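Local coordinates for cytochrome c552 (Thermochromatium tepidum, PDB 5ZE8), which is a low-potential, penta-heme c-type cytochrome of a purple sulfur photosynthetic bacterium and probably passes electrons along its chain of hemes, at residues A[229-232]-A[238-241]; A[138-141]-A[145-148]; A[310-315]-A[402-407]; A[74-79]-A[97-102]. All blocks are in the same frame, centred on the assembly; numbering follows the deposited sequence.

Interaction 1. Residues A[229-232]-A[238-241]. With HEC (heme c), chain E.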
# COMPACT_ATOMS: atom_id res chain seq x y z
N HIS A 229 5.71 -5.51 -3.48
CA HIS A 229 4.26 -5.39 -3.66
C HIS A 229 3.58 -6.51 -4.44
O HIS A 229 2.32 -6.46 -4.56
CB HIS A 229 4.03 -4.07 -4.35
CG HIS A 229 4.09 -2.90 -3.40
ND1 HIS A 229 3.01 -2.59 -2.58
CD2 HIS A 229 5.04 -1.94 -3.21
CE1 HIS A 229 3.36 -1.48 -1.91
NE2 HIS A 229 4.59 -1.11 -2.25
N ASP A 230 4.32 -7.49 -4.96
CA ASP A 230 3.67 -8.54 -5.86
C ASP A 230 2.81 -9.44 -5.00
O ASP A 230 1.57 -9.54 -5.21
CB ASP A 230 4.73 -9.29 -6.66
CG ASP A 230 4.21 -10.41 -7.45
OD1 ASP A 230 3.04 -10.59 -7.59
OD2 ASP A 230 5.03 -11.27 -7.85
N GLN A 231 3.42 -10.05 -3.98
CA GLN A 231 2.70 -11.12 -3.25
C GLN A 231 3.37 -11.33 -1.92
O GLN A 231 4.55 -11.07 -1.80
CB GLN A 231 2.63 -12.41 -4.08
CG GLN A 231 1.66 -13.44 -3.57
CD GLN A 231 1.23 -14.55 -4.55
OE1 GLN A 231 1.07 -14.34 -5.76
NE2 GLN A 231 0.98 -15.72 -3.99
N ARG A 232 2.58 -11.71 -0.91
CA ARG A 232 3.16 -12.32 0.25
C ARG A 232 2.26 -13.38 0.71
O ARG A 232 1.04 -13.14 0.78
CB ARG A 232 3.36 -11.24 1.34
CG ARG A 232 3.61 -11.87 2.72
CD ARG A 232 3.99 -10.90 3.80
NE ARG A 232 4.12 -11.59 5.10
CZ ARG A 232 3.53 -11.20 6.24
NH1 ARG A 232 3.76 -11.93 7.31
NH2 ARG A 232 2.71 -10.16 6.32
N VAL A 238 -0.85 -19.51 1.49
CA VAL A 238 -2.08 -18.81 1.20
C VAL A 238 -1.74 -17.34 0.97
O VAL A 238 -1.01 -16.76 1.79
CB VAL A 238 -3.06 -18.89 2.34
CG1 VAL A 238 -4.35 -18.24 1.90
CG2 VAL A 238 -3.33 -20.36 2.63
N PRO A 239 -2.27 -16.73 -0.11
CA PRO A 239 -1.89 -15.34 -0.22
C PRO A 239 -2.45 -14.47 0.90
O PRO A 239 -3.64 -14.60 1.29
CB PRO A 239 -2.52 -14.90 -1.57
CG PRO A 239 -2.72 -16.14 -2.32
CD PRO A 239 -2.97 -17.23 -1.31
N LEU A 240 -1.62 -13.56 1.38
CA LEU A 240 -2.05 -12.51 2.32
C LEU A 240 -2.23 -11.20 1.53
O LEU A 240 -3.28 -10.53 1.56
CB LEU A 240 -0.98 -12.31 3.42
CG LEU A 240 -0.72 -13.54 4.27
CD1 LEU A 240 0.58 -13.33 5.02
CD2 LEU A 240 -1.88 -13.69 5.25
N CYS A 241 -1.20 -10.86 0.76
CA CYS A 241 -1.16 -9.65 -0.15
C CYS A 241 -0.98 -10.18 -1.56
O CYS A 241 -0.19 -11.11 -1.78
CB CYS A 241 0.04 -8.69 0.13
SG CYS A 241 0.68 -7.83 -1.39
FE HEC E . 5.59 0.63 -1.62
CHA HEC E . 3.45 1.18 0.98
CHB HEC E . 3.40 2.19 -3.76
CHC HEC E . 7.91 0.38 -4.13
CHD HEC E . 7.57 -1.39 0.37
NA HEC E . 3.81 1.50 -1.41
C1A HEC E . 3.06 1.66 -0.26
C2A HEC E . 1.82 2.35 -0.53
C3A HEC E . 1.83 2.56 -1.87
C4A HEC E . 3.10 2.13 -2.39
CMA HEC E . 0.76 3.28 -2.70
CAA HEC E . 0.72 2.61 0.43
CBA HEC E . 0.93 3.96 1.12
CGA HEC E . -0.16 4.18 2.18
O1A HEC E . -0.39 3.36 3.08
O2A HEC E . -0.79 5.28 2.21
NB HEC E . 5.60 1.18 -3.58
C1B HEC E . 4.61 1.75 -4.30
C2B HEC E . 5.02 1.87 -5.66
C3B HEC E . 6.26 1.38 -5.78
C4B HEC E . 6.67 0.99 -4.42
CMB HEC E . 4.13 2.45 -6.76
CAB HEC E . 7.18 1.36 -6.94
CBB HEC E . 7.31 2.64 -7.60
NC HEC E . 7.34 -0.26 -1.83
C1C HEC E . 8.15 -0.27 -2.89
C2C HEC E . 9.41 -1.03 -2.69
C3C HEC E . 9.28 -1.52 -1.44
C4C HEC E . 8.02 -1.07 -0.89
CMC HEC E . 10.52 -1.24 -3.71
CAC HEC E . 10.22 -2.45 -0.65
CBC HEC E . 11.61 -2.23 -0.69
ND HEC E . 5.49 0.04 0.24
C1D HEC E . 6.37 -0.81 0.90
C2D HEC E . 5.97 -0.99 2.29
C3D HEC E . 4.85 -0.27 2.47
C4D HEC E . 4.57 0.39 1.17
CMD HEC E . 6.71 -1.87 3.22
CAD HEC E . 4.03 -0.21 3.79
CBD HEC E . 4.77 0.40 4.94
CGD HEC E . 3.86 0.51 6.16
O1D HEC E . 2.62 0.74 6.08
O2D HEC E . 4.42 0.35 7.29
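The guanidinium of Arg232 has methyl CD1 of Leu240 over one face, centred, with CZ 3.8 Å from CD1. The His229 ring stands on heme c (chain E), whose meso carbon CHA lies in the ring plane at its edge; NE2 binds the iron at 2.1 Å, and His61 supplies the second axial ligand. His229 is the histidine of a CXXCH heme-binding motif, and the chain leaving it pairs antiparallel with 239-241. Arg232 N gives a hydrogen bond to Cys241 O at 3.0 Å, while Leu240 and Cys241 both face Arg232, a classic beta bulge. Arg232 O therefore takes two donors, Leu240 N at 2.8 Å and Cys241 N at 3.2 Å, both in its carbonyl plane. Arg232 CG is anti to the backbone N (chi1 164°) and the chain runs extended to NE, which carries the guanidinium across Leu240. An alanine here is likely to leave the Leu240 methyl without the guanidinium that lies against it. Because Arg232 O accepts from both Leu240 N and Cys241 N, the extra residue of the bulge leaves neither amide without an acceptor.

Interaction 2. Residues A[138-141]-A[145-148]. With HEC (heme c), chain C.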
# COMPACT_ATOMS: atom_id res chain seq x y z
N GLY A 138 12.15 -11.62 -9.99
CA GLY A 138 10.90 -12.20 -9.61
C GLY A 138 10.93 -12.72 -8.20
O GLY A 138 11.98 -12.98 -7.60
N ILE A 139 9.75 -12.85 -7.62
CA ILE A 139 9.66 -13.33 -6.28
C ILE A 139 9.82 -14.84 -6.09
O ILE A 139 10.03 -15.28 -4.97
CB ILE A 139 8.41 -12.77 -5.54
CG1 ILE A 139 7.15 -13.15 -6.22
CG2 ILE A 139 8.54 -11.22 -5.40
CD1 ILE A 139 5.92 -13.00 -5.37
N GLN A 140 9.63 -15.64 -7.14
CA GLN A 140 9.71 -17.09 -6.96
C GLN A 140 10.95 -17.49 -7.72
O GLN A 140 11.02 -17.23 -8.96
CB GLN A 140 8.53 -17.76 -7.65
CG GLN A 140 8.57 -19.29 -7.58
CD GLN A 140 7.86 -20.01 -8.78
OE1 GLN A 140 8.42 -20.28 -9.89
NE2 GLN A 140 6.69 -20.35 -8.53
N ASP A 141 11.86 -18.12 -7.06
CA ASP A 141 13.01 -18.65 -7.74
C ASP A 141 12.68 -19.97 -8.49
O ASP A 141 11.57 -20.52 -8.33
CB ASP A 141 14.23 -18.70 -6.84
CG ASP A 141 14.26 -19.87 -5.88
OD1 ASP A 141 13.50 -20.89 -6.00
OD2 ASP A 141 15.14 -19.81 -5.02
N LYS A 145 11.17 -21.26 -4.20
CA LYS A 145 11.38 -20.53 -2.92
C LYS A 145 10.96 -19.08 -3.15
O LYS A 145 11.28 -18.53 -4.15
CB LYS A 145 12.83 -20.63 -2.41
CG LYS A 145 13.24 -22.08 -2.02
CD LYS A 145 12.13 -22.92 -1.39
CE LYS A 145 12.68 -24.22 -0.82
NZ LYS A 145 13.40 -25.04 -1.83
N LEU A 146 10.16 -18.55 -2.27
CA LEU A 146 9.72 -17.11 -2.40
C LEU A 146 10.82 -16.22 -1.84
O LEU A 146 11.33 -16.48 -0.80
CB LEU A 146 8.37 -16.85 -1.71
CG LEU A 146 7.14 -17.51 -2.37
CD1 LEU A 146 5.86 -16.75 -2.16
CD2 LEU A 146 7.31 -17.61 -3.85
N ARG A 147 11.17 -15.20 -2.59
CA ARG A 147 12.24 -14.28 -2.31
C ARG A 147 11.50 -12.92 -2.22
O ARG A 147 11.07 -12.40 -3.23
CB ARG A 147 13.21 -14.19 -3.48
CG ARG A 147 13.87 -15.46 -3.96
CD ARG A 147 14.76 -15.08 -5.13
NE ARG A 147 14.08 -14.86 -6.43
CZ ARG A 147 14.63 -15.17 -7.61
NH1 ARG A 147 15.86 -15.71 -7.66
NH2 ARG A 147 13.98 -15.05 -8.76
N TYR A 148 11.46 -12.31 -1.04
CA TYR A 148 10.69 -11.05 -0.90
C TYR A 148 11.57 -9.84 -0.83
O TYR A 148 12.73 -9.88 -0.40
CB TYR A 148 9.94 -11.15 0.43
CG TYR A 148 8.82 -12.17 0.50
CD1 TYR A 148 7.82 -12.22 -0.42
CD2 TYR A 148 8.75 -13.00 1.55
CE1 TYR A 148 6.78 -13.11 -0.31
CE2 TYR A 148 7.73 -13.94 1.64
CZ TYR A 148 6.77 -13.97 0.71
OH TYR A 148 5.71 -14.85 0.83
FE HEC C . 4.11 -5.88 5.65
CHA HEC C . 1.76 -3.39 5.22
CHB HEC C . 3.11 -6.22 8.88
CHC HEC C . 6.13 -8.52 6.01
CHD HEC C . 5.10 -5.57 2.43
NA HEC C . 2.75 -5.07 6.83
C1A HEC C . 1.86 -4.01 6.47
C2A HEC C . 0.90 -3.77 7.52
C3A HEC C . 1.25 -4.57 8.53
C4A HEC C . 2.36 -5.36 8.09
CMA HEC C . 0.58 -4.72 9.85
CAA HEC C . -0.13 -2.72 7.55
CBA HEC C . 0.56 -1.39 7.94
CGA HEC C . -0.28 -0.15 8.00
O1A HEC C . 0.17 0.99 8.41
O2A HEC C . -1.49 -0.15 7.62
NB HEC C . 4.58 -7.08 7.23
C1B HEC C . 4.13 -7.02 8.47
C2B HEC C . 4.84 -7.95 9.27
C3B HEC C . 5.68 -8.70 8.51
C4B HEC C . 5.47 -8.12 7.15
CMB HEC C . 4.59 -8.11 10.74
CAB HEC C . 6.57 -9.82 8.82
CBB HEC C . 6.04 -10.84 9.65
NC HEC C . 5.35 -6.86 4.46
C1C HEC C . 6.10 -8.03 4.74
C2C HEC C . 6.84 -8.48 3.61
C3C HEC C . 6.59 -7.58 2.59
C4C HEC C . 5.67 -6.59 3.15
CMC HEC C . 7.77 -9.63 3.59
CAC HEC C . 7.11 -7.58 1.21
CBC HEC C . 6.90 -8.79 0.48
ND HEC C . 3.60 -4.70 4.19
C1D HEC C . 4.12 -4.66 2.93
C2D HEC C . 3.48 -3.67 2.10
C3D HEC C . 2.52 -3.12 2.84
C4D HEC C . 2.59 -3.76 4.16
CMD HEC C . 3.79 -3.42 0.67
CAD HEC C . 1.56 -1.99 2.43
CBD HEC C . 0.32 -2.69 1.97
CGD HEC C . -0.82 -1.74 1.58
O1D HEC C . -0.66 -0.56 1.44
O2D HEC C . -2.00 -2.21 1.47
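Arg147 folds its guanidinium against Gly138 and Asp141 beside a hairpin-like turn, in which Gln140 and Leu146 form a single backbone bridge. The side chain is bent at chi3 (-78°), and this brings one face of the guanidinium under CB of Asp141, which sits 3.5 Å above the plane and off toward the rim. Gly138 O comes in at the edge: NE donates to it at 3.1 Å, and NH2 adds a weak bond to the same oxygen. Asp141 and Lys145 lie side by side and point the same way. Their charged ends do not meet; instead Lys145 N donates to Asp141 OD1 at 3.0 Å, arriving from above the carboxylate plane, while Asp141 N returns a nearly straight bond of 3.0 Å to Lys145 O. Farther along, Arg147 N reaches Ile139 O at a short 2.6 Å. A leucine in place of Arg147 would probably leave Gly138 O without its side-chain donors and Asp141 CB without the flat group beneath it. The Asp141 carboxylate lies near Arg147 without touching its charged nitrogens, so any attraction would be a longer-range electrostatic one, with no salt bridge. Beyond the turn, Tyr148 OH bonds to Asp233 N, and Tyr148 CD1 rests 3.7 Å from CBC of heme c (chain C).

Interaction 3. Residues A[310-315]-A[402-407]. With HEC (heme c), chain F.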
# COMPACT_ATOMS: atom_id res chain seq x y z
N HIS A 310 -5.73 -3.07 -9.96
CA HIS A 310 -5.65 -4.07 -8.91
C HIS A 310 -6.99 -4.06 -8.20
O HIS A 310 -7.82 -3.20 -8.46
CB HIS A 310 -4.46 -3.82 -7.95
CG HIS A 310 -4.29 -2.38 -7.50
ND1 HIS A 310 -5.21 -1.65 -6.74
CD2 HIS A 310 -3.24 -1.53 -7.68
CE1 HIS A 310 -4.72 -0.44 -6.51
NE2 HIS A 310 -3.51 -0.35 -7.07
N ALA A 311 -7.20 -5.01 -7.29
CA ALA A 311 -8.41 -4.94 -6.46
C ALA A 311 -8.51 -3.65 -5.64
O ALA A 311 -7.54 -2.88 -5.45
CB ALA A 311 -8.51 -6.13 -5.52
N MET A 312 -9.74 -3.39 -5.17
CA MET A 312 -9.96 -2.29 -4.29
C MET A 312 -10.69 -2.84 -3.07
O MET A 312 -11.85 -3.20 -3.21
CB MET A 312 -10.77 -1.17 -4.92
CG MET A 312 -11.23 -0.08 -3.99
SD MET A 312 -10.01 0.65 -2.92
CE MET A 312 -10.91 1.98 -2.08
N PRO A 313 -10.06 -2.93 -1.91
CA PRO A 313 -8.72 -2.49 -1.59
C PRO A 313 -7.67 -3.56 -1.79
O PRO A 313 -7.79 -4.71 -1.28
CB PRO A 313 -8.85 -2.11 -0.10
CG PRO A 313 -9.85 -3.14 0.43
CD PRO A 313 -10.80 -3.34 -0.69
N THR A 314 -6.58 -3.20 -2.43
CA THR A 314 -5.46 -4.12 -2.59
C THR A 314 -4.53 -4.08 -1.37
O THR A 314 -4.64 -3.24 -0.49
CB THR A 314 -4.69 -3.82 -3.88
OG1 THR A 314 -3.93 -4.97 -4.28
CG2 THR A 314 -3.82 -2.57 -3.78
N GLY A 315 -3.54 -4.97 -1.39
CA GLY A 315 -2.46 -5.03 -0.43
C GLY A 315 -2.76 -5.83 0.84
O GLY A 315 -3.05 -7.01 0.74
N LEU A 402 -19.67 5.30 1.62
CA LEU A 402 -18.70 4.22 1.47
C LEU A 402 -17.51 4.50 2.38
O LEU A 402 -16.99 5.65 2.40
CB LEU A 402 -18.28 4.12 0.03
CG LEU A 402 -17.32 2.98 -0.29
CD1 LEU A 402 -18.00 1.65 -0.15
CD2 LEU A 402 -16.79 3.11 -1.71
N TYR A 403 -17.18 3.54 3.23
CA TYR A 403 -16.14 3.66 4.28
C TYR A 403 -14.98 2.74 3.96
O TYR A 403 -15.17 1.62 3.55
CB TYR A 403 -16.59 3.36 5.69
CG TYR A 403 -17.53 4.45 6.19
CD1 TYR A 403 -17.02 5.59 6.82
CD2 TYR A 403 -18.95 4.32 5.97
CE1 TYR A 403 -17.88 6.56 7.25
CE2 TYR A 403 -19.79 5.30 6.44
CZ TYR A 403 -19.25 6.39 7.06
OH TYR A 403 -20.04 7.43 7.55
N TYR A 404 -13.79 3.28 4.07
CA TYR A 404 -12.54 2.51 3.99
C TYR A 404 -11.92 2.32 5.39
O TYR A 404 -11.95 3.18 6.28
CB TYR A 404 -11.56 3.25 3.11
CG TYR A 404 -10.16 2.64 3.02
CD1 TYR A 404 -9.21 2.97 3.94
CD2 TYR A 404 -9.77 1.72 2.00
CE1 TYR A 404 -7.90 2.47 3.90
CE2 TYR A 404 -8.47 1.19 1.95
CZ TYR A 404 -7.56 1.58 2.90
OH TYR A 404 -6.26 1.12 2.84
N ASN A 405 -11.29 1.16 5.56
CA ASN A 405 -10.70 0.84 6.86
C ASN A 405 -9.36 0.14 6.68
O ASN A 405 -9.29 -0.85 5.94
CB ASN A 405 -11.61 -0.13 7.54
CG ASN A 405 -13.02 0.41 7.73
OD1 ASN A 405 -13.27 1.11 8.67
ND2 ASN A 405 -13.87 0.20 6.73
N LEU A 406 -8.29 0.66 7.33
CA LEU A 406 -6.98 0.00 7.35
C LEU A 406 -6.96 -1.40 7.93
O LEU A 406 -6.14 -2.22 7.54
CB LEU A 406 -5.98 0.87 8.11
CG LEU A 406 -5.61 2.19 7.40
CD1 LEU A 406 -4.76 3.02 8.40
CD2 LEU A 406 -4.80 2.02 6.14
N LEU A 407 -7.87 -1.67 8.88
CA LEU A 407 -7.90 -2.93 9.62
C LEU A 407 -9.28 -3.50 9.74
O LEU A 407 -10.24 -2.78 9.77
CB LEU A 407 -7.35 -2.72 11.02
CG LEU A 407 -5.91 -2.24 11.16
CD1 LEU A 407 -5.62 -1.84 12.63
CD2 LEU A 407 -5.00 -3.35 10.69
FE HEC F . -2.26 1.27 -6.96
CHA HEC F . -3.76 2.09 -4.09
CHB HEC F . 0.12 -0.53 -5.29
CHC HEC F . -0.87 0.28 -9.94
CHD HEC F . -4.30 3.46 -8.64
NA HEC F . -1.87 0.83 -5.07
C1A HEC F . -2.68 1.23 -3.99
C2A HEC F . -2.14 0.72 -2.76
C3A HEC F . -1.03 0.01 -3.14
C4A HEC F . -0.87 0.07 -4.55
CMA HEC F . -0.09 -0.79 -2.24
CAA HEC F . -2.76 0.88 -1.35
CBA HEC F . -3.84 -0.17 -1.09
CGA HEC F . -4.48 -0.10 0.27
O1A HEC F . -3.92 -0.60 1.27
O2A HEC F . -5.60 0.49 0.36
NB HEC F . -0.68 0.12 -7.54
C1B HEC F . 0.18 -0.47 -6.66
C2B HEC F . 1.18 -1.18 -7.38
C3B HEC F . 0.95 -1.01 -8.74
C4B HEC F . -0.28 -0.18 -8.79
CMB HEC F . 2.31 -2.04 -6.80
CAB HEC F . 1.56 -1.60 -9.95
CBB HEC F . 1.61 -3.00 -9.96
NC HEC F . -2.54 1.77 -8.91
C1C HEC F . -1.88 1.20 -9.96
C2C HEC F . -2.26 1.93 -11.14
C3C HEC F . -3.20 2.87 -10.81
C4C HEC F . -3.41 2.72 -9.39
CMC HEC F . -1.65 1.72 -12.52
CAC HEC F . -3.97 3.88 -11.64
CBC HEC F . -4.67 3.39 -12.77
ND HEC F . -3.74 2.43 -6.47
C1D HEC F . -4.43 3.35 -7.25
C2D HEC F . -5.36 4.17 -6.45
C3D HEC F . -5.26 3.79 -5.16
C4D HEC F . -4.22 2.71 -5.24
CMD HEC F . -6.27 5.20 -7.00
CAD HEC F . -5.95 4.30 -3.94
CBD HEC F . -6.76 3.22 -3.25
CGD HEC F . -6.22 2.72 -1.92
O1D HEC F . -5.37 3.34 -1.30
O2D HEC F . -6.72 1.67 -1.53
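Tyr404 meets Met312 and Pro313 near the end of strand 397-405, part of an antiparallel sheet, where it comes up against the loop that ligates heme c (chain F). Ahead of it, Leu402 packs on Ile428 and Ile285, and Tyr403 lies ring to ring with Tyr322 of the neighbouring strand. Tyr404 then makes the contact: its CG is anti to the backbone N (chi1 175°), which turns the ring toward the loop and the heme propionate. CE2 lies 3.9 Å from Pro313 CB, and CD2 is 4.2 Å from the methyl CE of Met312, both partners approaching the ring obliquely. At the tip, Tyr404 OH donates to propionate oxygen O2A at 2.6 Å; that oxygen sits at the ring's edge, near its plane. Arg319 NE also bonds to this heme, and a positive charge there is likely to favour an ionised propionate. The strand ends at Asn405, and the chain turns off through Leu406 and Leu407.

Across the contact, the peptide between Met312 and Pro313 is cis, and Met312 bends at chi2 (50°) to bring its methyl to the tyrosine. Its sulfur SD lies 3.7 Å from O2D, an oxygen of the other propionate. Just upstream, His310 NE2 binds the iron at 2.0 Å, with His260 as the other axial ligand. His310 ND1 donates to Ala311 O at 2.9 Å, which fixes the ring's rotation, and Thr314 CG2 lies 3.4 Å above one face of that ring.

Interaction 4. Residues A[74-79]-A[97-102]. With HEC (heme c), chain C.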
# COMPACT_ATOMS: atom_id res chain seq x y z
N LEU A 74 2.94 -2.98 15.88
CA LEU A 74 2.17 -3.83 16.81
C LEU A 74 2.35 -5.29 16.29
O LEU A 74 2.63 -6.25 17.05
CB LEU A 74 0.69 -3.42 16.80
CG LEU A 74 -0.25 -4.03 17.87
CD1 LEU A 74 -1.62 -3.37 17.75
CD2 LEU A 74 -0.40 -5.53 17.90
N PHE A 75 2.14 -5.51 14.99
CA PHE A 75 2.24 -6.85 14.42
C PHE A 75 3.71 -7.35 14.49
O PHE A 75 3.97 -8.51 14.82
CB PHE A 75 1.75 -6.90 13.00
CG PHE A 75 0.27 -6.89 12.84
CD1 PHE A 75 -0.48 -5.76 12.97
CD2 PHE A 75 -0.37 -8.13 12.69
CE1 PHE A 75 -1.83 -5.78 12.77
CE2 PHE A 75 -1.73 -8.15 12.51
CZ PHE A 75 -2.44 -6.98 12.53
N TYR A 76 4.69 -6.47 14.20
CA TYR A 76 6.11 -6.82 14.29
C TYR A 76 6.50 -7.26 15.71
O TYR A 76 7.18 -8.33 15.86
CB TYR A 76 7.00 -5.72 13.76
CG TYR A 76 8.48 -6.05 13.68
CD1 TYR A 76 9.33 -5.96 14.79
CD2 TYR A 76 8.98 -6.62 12.57
CE1 TYR A 76 10.66 -6.28 14.73
CE2 TYR A 76 10.32 -6.92 12.48
CZ TYR A 76 11.17 -6.71 13.53
OH TYR A 76 12.47 -7.07 13.41
N GLN A 77 6.00 -6.55 16.69
CA GLN A 77 6.30 -6.92 18.09
C GLN A 77 5.71 -8.28 18.41
O GLN A 77 6.42 -9.10 19.11
CB GLN A 77 5.72 -5.86 19.03
CG GLN A 77 6.08 -6.00 20.53
CD GLN A 77 7.56 -5.90 20.88
OE1 GLN A 77 8.22 -4.88 20.65
NE2 GLN A 77 8.08 -6.95 21.50
N GLN A 78 4.48 -8.49 17.95
CA GLN A 78 3.76 -9.74 18.24
C GLN A 78 4.37 -10.92 17.49
O GLN A 78 4.39 -12.05 18.01
CB GLN A 78 2.23 -9.63 18.00
CG GLN A 78 1.67 -10.34 16.74
CD GLN A 78 0.12 -10.31 16.44
OE1 GLN A 78 -0.71 -10.03 17.30
NE2 GLN A 78 -0.24 -10.66 15.17
N GLU A 79 4.84 -10.71 16.25
CA GLU A 79 5.30 -11.77 15.44
C GLU A 79 6.82 -12.07 15.39
O GLU A 79 7.26 -13.18 15.05
CB GLU A 79 4.84 -11.52 13.99
CG GLU A 79 3.33 -11.52 13.92
CD GLU A 79 2.79 -11.48 12.52
OE1 GLU A 79 3.51 -11.84 11.61
OE2 GLU A 79 1.61 -11.12 12.31
N PRO A 97 14.03 -12.02 10.30
CA PRO A 97 12.63 -11.59 10.11
C PRO A 97 12.33 -11.16 8.66
O PRO A 97 12.87 -10.12 8.17
CB PRO A 97 12.50 -10.43 11.07
CG PRO A 97 13.60 -10.63 12.11
CD PRO A 97 14.69 -11.23 11.35
N LEU A 98 11.42 -11.87 7.98
CA LEU A 98 11.18 -11.62 6.59
C LEU A 98 10.56 -10.22 6.37
O LEU A 98 10.73 -9.64 5.27
CB LEU A 98 10.28 -12.68 5.92
CG LEU A 98 8.81 -12.64 6.30
CD1 LEU A 98 8.03 -13.52 5.34
CD2 LEU A 98 8.38 -12.96 7.71
N CYS A 99 9.89 -9.66 7.40
CA CYS A 99 9.32 -8.33 7.33
C CYS A 99 10.34 -7.33 6.84
O CYS A 99 10.02 -6.36 6.18
CB CYS A 99 8.80 -7.90 8.68
SG CYS A 99 8.09 -9.16 9.77
N LEU A 100 11.61 -7.48 7.31
CA LEU A 100 12.61 -6.47 7.08
C LEU A 100 12.98 -6.35 5.60
O LEU A 100 13.48 -5.32 5.15
CB LEU A 100 13.80 -6.66 7.96
CG LEU A 100 13.53 -6.72 9.44
CD1 LEU A 100 14.79 -7.11 10.18
CD2 LEU A 100 12.76 -5.55 9.98
N TYR A 101 12.81 -7.44 4.81
CA TYR A 101 13.14 -7.41 3.42
C TYR A 101 12.39 -6.34 2.66
O TYR A 101 12.86 -5.83 1.65
CB TYR A 101 12.96 -8.78 2.77
CG TYR A 101 13.74 -9.95 3.37
CD1 TYR A 101 15.06 -9.82 3.67
CD2 TYR A 101 13.12 -11.13 3.57
CE1 TYR A 101 15.74 -10.89 4.24
CE2 TYR A 101 13.80 -12.22 4.06
CZ TYR A 101 15.11 -12.03 4.41
OH TYR A 101 15.88 -13.15 4.99
N CYS A 102 11.22 -6.04 3.14
CA CYS A 102 10.27 -5.03 2.53
C CYS A 102 10.15 -3.78 3.35
O CYS A 102 10.08 -2.70 2.81
CB CYS A 102 8.85 -5.56 2.27
SG CYS A 102 8.93 -7.12 1.25
FE HEC C . 4.11 -5.88 5.65
CHA HEC C . 1.76 -3.39 5.22
CHB HEC C . 3.11 -6.22 8.88
CHC HEC C . 6.13 -8.52 6.01
CHD HEC C . 5.10 -5.57 2.43
NA HEC C . 2.75 -5.07 6.83
C1A HEC C . 1.86 -4.01 6.47
C2A HEC C . 0.90 -3.77 7.52
C3A HEC C . 1.25 -4.57 8.53
C4A HEC C . 2.36 -5.36 8.09
CMA HEC C . 0.58 -4.72 9.85
CAA HEC C . -0.13 -2.72 7.55
CBA HEC C . 0.56 -1.39 7.94
CGA HEC C . -0.28 -0.15 8.00
O1A HEC C . 0.17 0.99 8.41
O2A HEC C . -1.49 -0.15 7.62
NB HEC C . 4.58 -7.08 7.23
C1B HEC C . 4.13 -7.02 8.47
C2B HEC C . 4.84 -7.95 9.27
C3B HEC C . 5.68 -8.70 8.51
C4B HEC C . 5.47 -8.12 7.15
CMB HEC C . 4.59 -8.11 10.74
CAB HEC C . 6.57 -9.82 8.82
CBB HEC C . 6.04 -10.84 9.65
NC HEC C . 5.35 -6.86 4.46
C1C HEC C . 6.10 -8.03 4.74
C2C HEC C . 6.84 -8.48 3.61
C3C HEC C . 6.59 -7.58 2.59
C4C HEC C . 5.67 -6.59 3.15
CMC HEC C . 7.77 -9.63 3.59
CAC HEC C . 7.11 -7.58 1.21
CBC HEC C . 6.90 -8.79 0.48
ND HEC C . 3.60 -4.70 4.19
C1D HEC C . 4.12 -4.66 2.93
C2D HEC C . 3.48 -3.67 2.10
C3D HEC C . 2.52 -3.12 2.84
C4D HEC C . 2.59 -3.76 4.16
CMD HEC C . 3.79 -3.42 0.67
CAD HEC C . 1.56 -1.99 2.43
CBD HEC C . 0.32 -2.69 1.97
CGD HEC C . -0.82 -1.74 1.58
O1D HEC C . -0.66 -0.56 1.44
O2D HEC C . -2.00 -2.21 1.47
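Tyr76 reaches from helix 70-79 to Cys99, Leu100 and Pro97, at the start of the CXXCH motif that fastens heme c (chain C) to the protein. Its CB points toward 97-102, and with CG anti to the backbone N (chi1 -174°) the ring extends toward that segment. CD2 comes first to the cysteine, 3.9 Å from Cys99 SG. The sulfur lies 70° off the ring normal, an oblique sulfur-aromatic contact. One atom farther, CE2 touches methyl CD2 of Leu100 at 3.8 Å, the two side chains crossing at about a right angle, and the same methyl stays within reach of CZ. At the tip, Tyr76 OH has apolar neighbours, Pro97 CG at 4.0 Å and Leu100 CD2 at 3.8 Å; no hydrogen bond joins the two segments.

The ring thus packs against a sulfur whose position is fixed by its thioether bond to the heme. Neighbours on the helix go to the heme directly: Phe75 CD1 lies 3.5 Å from methyl CMA, and Phe75 also meets the ring of Phe318. Two thioether bonds hold the heme, Cys99 SG to CAB and, from the second cysteine of the motif, Cys102 SG to CAC, each 1.9 Å.

How the interactions relate
Along the chain the contacts come in series: interaction 4 first, then 2, 1 and 3. Interactions 4 and 2, with centres 18 Å apart, both border heme c of chain C, where Tyr148 packs on Tyr101, Leu98 and Cys102. Interaction 2 in turn touches interaction 1, their centres 11 Å apart, through Ile139 on Asp230 and Gln231, and Tyr148 on Gln231 and Arg232. Interaction 1 meets interaction 3 at a single packing point, Cys241 against Gly315, with centres 15 Å apart; each supplies an axial histidine to a different heme. Interaction 3 includes strand 397-405 of the six-stranded sheet, and interaction 1 leans on strand 351-357 of the same sheet. Both thus lie where the heme-bearing part meets that sheet, and the close heme sites are consistent with electron transfer.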